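Local coordinates for RagB/SusD domain protein (Flavobacterium johnsoniae, PDB 5J5U), which probably binds chitin chains at the cell surface as a SusD-family partner in a chitin-utilization system, at residues A[281-286]-A[294-299]; A[86-91]-A[103-108]. All coordinates share one frame; numbering follows the deposited sequence.

Contact 1 of 2, residues A[281-286]-A[294-299]; sequences TPKTGS and PGEELY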
# COMPACT_ATOMS: atom_id res chain seq x y z
N THR A 281 -20.35 -5.55 5.46
CA THR A 281 -21.75 -5.87 5.43
C THR A 281 -22.06 -6.76 6.64
O THR A 281 -21.21 -7.55 7.07
CB THR A 281 -22.14 -6.61 4.16
OG1 THR A 281 -21.49 -7.88 4.14
CG2 THR A 281 -21.76 -5.80 2.93
N PRO A 282 -23.27 -6.63 7.20
CA PRO A 282 -23.63 -7.37 8.41
C PRO A 282 -23.79 -8.87 8.17
O PRO A 282 -24.02 -9.27 7.03
CB PRO A 282 -24.98 -6.75 8.81
CG PRO A 282 -25.56 -6.23 7.51
CD PRO A 282 -24.37 -5.75 6.72
N LYS A 283 -23.65 -9.70 9.20
CA LYS A 283 -23.96 -11.12 9.08
C LYS A 283 -25.44 -11.32 8.73
O LYS A 283 -26.29 -10.52 9.16
CB LYS A 283 -23.63 -11.86 10.38
CG LYS A 283 -22.19 -11.79 10.82
CD LYS A 283 -22.06 -12.06 12.32
CE LYS A 283 -22.76 -13.36 12.74
NZ LYS A 283 -22.58 -13.57 14.21
N THR A 284 -25.76 -12.36 7.97
CA THR A 284 -27.16 -12.67 7.69
C THR A 284 -27.57 -13.95 8.38
O THR A 284 -28.74 -14.17 8.67
CB THR A 284 -27.44 -12.81 6.19
OG1 THR A 284 -26.68 -13.90 5.66
CG2 THR A 284 -27.11 -11.53 5.46
N GLY A 285 -26.58 -14.79 8.67
CA GLY A 285 -26.82 -16.02 9.40
C GLY A 285 -26.29 -15.93 10.82
O GLY A 285 -25.46 -15.09 11.14
N SER A 286 -26.78 -16.83 11.67
CA SER A 286 -26.31 -16.95 13.04
C SER A 286 -25.21 -17.97 13.14
O SER A 286 -25.19 -18.94 12.38
CB SER A 286 -27.46 -17.38 13.96
OG SER A 286 -26.98 -17.69 15.27
N PRO A 294 -32.41 -11.36 16.83
CA PRO A 294 -32.09 -10.16 17.62
C PRO A 294 -31.03 -10.44 18.70
O PRO A 294 -30.99 -11.51 19.31
CB PRO A 294 -33.44 -9.78 18.26
CG PRO A 294 -34.47 -10.41 17.35
CD PRO A 294 -33.84 -11.69 16.88
N GLY A 295 -30.19 -9.45 18.96
CA GLY A 295 -29.19 -9.60 19.99
C GLY A 295 -27.85 -10.14 19.52
O GLY A 295 -26.82 -9.74 20.05
N GLU A 296 -27.84 -11.03 18.52
CA GLU A 296 -26.56 -11.61 18.08
C GLU A 296 -25.76 -10.58 17.30
O GLU A 296 -26.29 -9.91 16.42
CB GLU A 296 -26.75 -12.86 17.21
CG GLU A 296 -25.39 -13.42 16.70
CD GLU A 296 -25.49 -14.81 16.07
OE1 GLU A 296 -26.57 -15.44 16.20
OE2 GLU A 296 -24.49 -15.27 15.45
N GLU A 297 -24.47 -10.49 17.66
CA GLU A 297 -23.52 -9.59 17.00
C GLU A 297 -23.61 -9.71 15.50
O GLU A 297 -23.60 -10.81 14.94
CB GLU A 297 -22.09 -9.90 17.45
CG GLU A 297 -21.05 -9.05 16.76
CD GLU A 297 -21.28 -7.58 16.99
OE1 GLU A 297 -21.29 -7.16 18.16
OE2 GLU A 297 -21.48 -6.83 16.00
N LEU A 298 -23.71 -8.55 14.86
CA LEU A 298 -23.89 -8.45 13.42
C LEU A 298 -22.56 -8.33 12.67
O LEU A 298 -22.51 -8.57 11.46
CB LEU A 298 -24.77 -7.22 13.11
CG LEU A 298 -26.29 -7.38 13.30
CD1 LEU A 298 -26.99 -6.08 13.00
CD2 LEU A 298 -26.84 -8.45 12.37
N TYR A 299 -21.49 -7.97 13.39
CA TYR A 299 -20.22 -7.68 12.73
C TYR A 299 -19.08 -8.51 13.28
O TYR A 299 -18.57 -8.25 14.38
CB TYR A 299 -19.90 -6.18 12.83
CG TYR A 299 -20.89 -5.40 12.02
CD1 TYR A 299 -20.72 -5.25 10.65
CD2 TYR A 299 -22.05 -4.86 12.61
CE1 TYR A 299 -21.64 -4.57 9.89
CE2 TYR A 299 -22.99 -4.16 11.84
CZ TYR A 299 -22.78 -4.03 10.49
OH TYR A 299 -23.67 -3.35 9.71

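Contact 2 of 2, residues A[86-91]-A[103-108]; sequences DIIKNT and VAKIMK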
# COMPACT_ATOMS: atom_id res chain seq x y z
N ASP A 86 11.13 5.96 -20.85
CA ASP A 86 11.03 6.63 -22.16
C ASP A 86 10.45 8.05 -22.07
O ASP A 86 10.91 8.95 -22.79
CB ASP A 86 10.18 5.81 -23.12
CG ASP A 86 10.95 4.69 -23.77
OD1 ASP A 86 12.20 4.82 -23.88
OD2 ASP A 86 10.32 3.68 -24.14
N ILE A 87 9.48 8.26 -21.19
CA ILE A 87 8.97 9.62 -21.00
C ILE A 87 10.09 10.50 -20.47
O ILE A 87 10.34 11.57 -21.03
CB ILE A 87 7.79 9.70 -20.03
CG1 ILE A 87 6.61 8.90 -20.55
CG2 ILE A 87 7.35 11.14 -19.88
CD1 ILE A 87 5.51 8.72 -19.52
N ILE A 88 10.78 10.05 -19.43
CA ILE A 88 11.85 10.88 -18.87
C ILE A 88 12.91 11.19 -19.94
O ILE A 88 13.39 12.33 -20.03
CB ILE A 88 12.51 10.19 -17.65
CG1 ILE A 88 11.47 10.06 -16.53
CG2 ILE A 88 13.70 10.98 -17.15
CD1 ILE A 88 11.96 9.31 -15.32
N LYS A 89 13.19 10.22 -20.80
CA LYS A 89 14.25 10.38 -21.79
C LYS A 89 13.85 11.38 -22.87
O LYS A 89 14.69 12.11 -23.40
CB LYS A 89 14.59 9.06 -22.45
CG LYS A 89 15.51 9.19 -23.69
CD LYS A 89 15.91 7.84 -24.24
CE LYS A 89 14.83 7.33 -25.17
NZ LYS A 89 15.02 5.91 -25.54
N ASN A 90 12.56 11.39 -23.22
CA ASN A 90 12.10 12.19 -24.35
C ASN A 90 11.66 13.60 -23.97
O ASN A 90 11.32 14.39 -24.85
CB ASN A 90 10.96 11.48 -25.05
CG ASN A 90 11.42 10.25 -25.76
OD1 ASN A 90 12.57 10.15 -26.18
ND2 ASN A 90 10.52 9.27 -25.89
N THR A 91 11.68 13.91 -22.69
CA THR A 91 11.29 15.24 -22.23
C THR A 91 12.45 15.90 -21.51
O THR A 91 12.28 16.90 -20.79
CB THR A 91 10.05 15.17 -21.31
OG1 THR A 91 10.31 14.30 -20.20
CG2 THR A 91 8.87 14.64 -22.07
N VAL A 103 7.09 15.14 -13.68
CA VAL A 103 5.97 14.26 -13.37
C VAL A 103 6.37 12.79 -13.60
O VAL A 103 6.23 11.94 -12.71
CB VAL A 103 4.72 14.63 -14.20
CG1 VAL A 103 3.71 13.50 -14.22
CG2 VAL A 103 4.07 15.91 -13.65
N ALA A 104 6.92 12.52 -14.78
CA ALA A 104 7.40 11.20 -15.09
C ALA A 104 8.36 10.71 -14.02
O ALA A 104 8.26 9.57 -13.59
CB ALA A 104 8.06 11.20 -16.45
N LYS A 105 9.27 11.57 -13.57
CA LYS A 105 10.25 11.14 -12.57
C LYS A 105 9.56 10.75 -11.26
O LYS A 105 9.91 9.72 -10.64
CB LYS A 105 11.31 12.23 -12.32
CG LYS A 105 12.53 12.11 -13.24
CD LYS A 105 13.54 13.23 -13.03
CE LYS A 105 12.87 14.58 -13.12
NZ LYS A 105 13.84 15.69 -13.14
N ILE A 106 8.56 11.55 -10.86
CA ILE A 106 7.77 11.24 -9.68
C ILE A 106 7.07 9.89 -9.92
O ILE A 106 7.13 9.00 -9.08
CB ILE A 106 6.75 12.36 -9.36
CG1 ILE A 106 7.49 13.64 -9.01
CG2 ILE A 106 5.89 12.01 -8.17
CD1 ILE A 106 6.59 14.83 -8.90
N MET A 107 6.49 9.74 -11.12
CA MET A 107 5.86 8.48 -11.45
C MET A 107 6.87 7.35 -11.23
O MET A 107 6.53 6.34 -10.62
CB MET A 107 5.36 8.46 -12.90
CG MET A 107 4.09 9.23 -13.14
SD MET A 107 2.65 8.58 -12.27
CE MET A 107 2.44 6.97 -13.01
N LYS A 108 8.11 7.57 -11.69
CA LYS A 108 9.06 6.47 -11.73
C LYS A 108 9.35 6.00 -10.32
O LYS A 108 9.57 4.80 -10.09
CB LYS A 108 10.34 6.86 -12.46
CG LYS A 108 11.45 5.81 -12.30
CD LYS A 108 12.26 5.63 -13.57
CE LYS A 108 13.46 6.54 -13.61
NZ LYS A 108 14.22 6.58 -12.34

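Contact 1 of 2, residues A[281-286]-A[294-299]
K283 and L298 bring the two segments, which run roughly antiparallel at 150°, to within 5.1 Å at their CA atoms, where the backbone N of K283 donates to L298 O at 2.8 Å. Further interactions radiate from this point. The K283 chain runs alongside L298 O and bends at chi3 (52°), turning CE back to lie beside E297 O. Its ammonium NZ then has two acceptors here: E296 OE2 at 2.8 Å, met on the anti side and 23° out of the carboxylate plane, and E297 O at 3.0 Å. The E296 side chain, extended and crossing the lysine at about a right angle, offers its other oxygen, OE1, to S286 OG in a hydrogen bond whose modelled length is too short to be trusted. OE2 also accepts from V287 N, while E300 gives K283 a second acidic neighbour. An alanine in place of K283 would probably leave E296 and E300 without their shared cation and E297 O without this donor. At the other end, the P282 and Y299 side chains lie side by side, P282 CB 3.9 Å from Y299 CZ. Both segments belong to the long irregular connection that follows strand 280-281 and leads to strand 320-321, a loop folded back on itself and held by one backbone bond and by the lysine and glutamate side chains, rather than a regular beta hairpin.

Contact 2 of 2, residues A[86-91]-A[103-108]
I88 and A104 are the residues whose CA atoms come nearest across this contact, between segments 86-90 and 103-108 of helices 66-90 and 98-119, whose axes approach to 8.9 Å and run antiparallel at 153°. The pair illustrates how a small residue on one helix can receive a branched one from the other. Traced outward, the I88 side chain starts with CB, still 4.7 Å from A104 CB. Its chi1 of -64° sets CG1 anti to the carbonyl carbon, and CG1 closes to 3.6 Å from A104 CB. CD1, carried onward by an extended chi2, slips between two lysine chains: K105 CG lies 3.5 Å from CD1 on one, and K108 CE lies 3.6 Å from CD1 on the other. Each lysine crosses the isoleucine at about a right angle and covers its tip with methylenes. The end of K105 leads away, its NZ bonding to Q160 OE1, and K108 NZ bonds to Y124 OH. I87 completes the contact from the preceding position, its CG2 resting 3.5 Å from A104 CB, so that the alanine methyl sits against both isoleucines. Just beyond, T91 is the first residue to leave the helix, and its OG1 donates back to I87 O at 2.9 Å from above the carbonyl plane, tying the end of the helix to its last turn. Helices 16-29 and 178-195 cover another side of helix 98-119. Apolar packing with an alanine at the close approach, between antiparallel helices joined by a short connection, is that of a helical hairpin, consistent with the TPR-like helical scaffold expected of the SusD family.

Contacts 1 and 2 sit on opposite sides of the chain's centre, their own centres 51 Å apart and their nearest atoms about 32 Å apart, so neither touches the other. They follow in series along the sequence, 86-91 and 103-108 closing before 281-286 and 294-299 begin. The two are held differently: contact 2 joins consecutive helices by apolar side chains, whereas contact 1 holds an outlying loop, its centre about 30 Å from the centre of the chain, through charge and backbone bonding. Both belong to the SusD-like part of the protein. Neither can be assigned to a chitin-binding surface from its geometry alone.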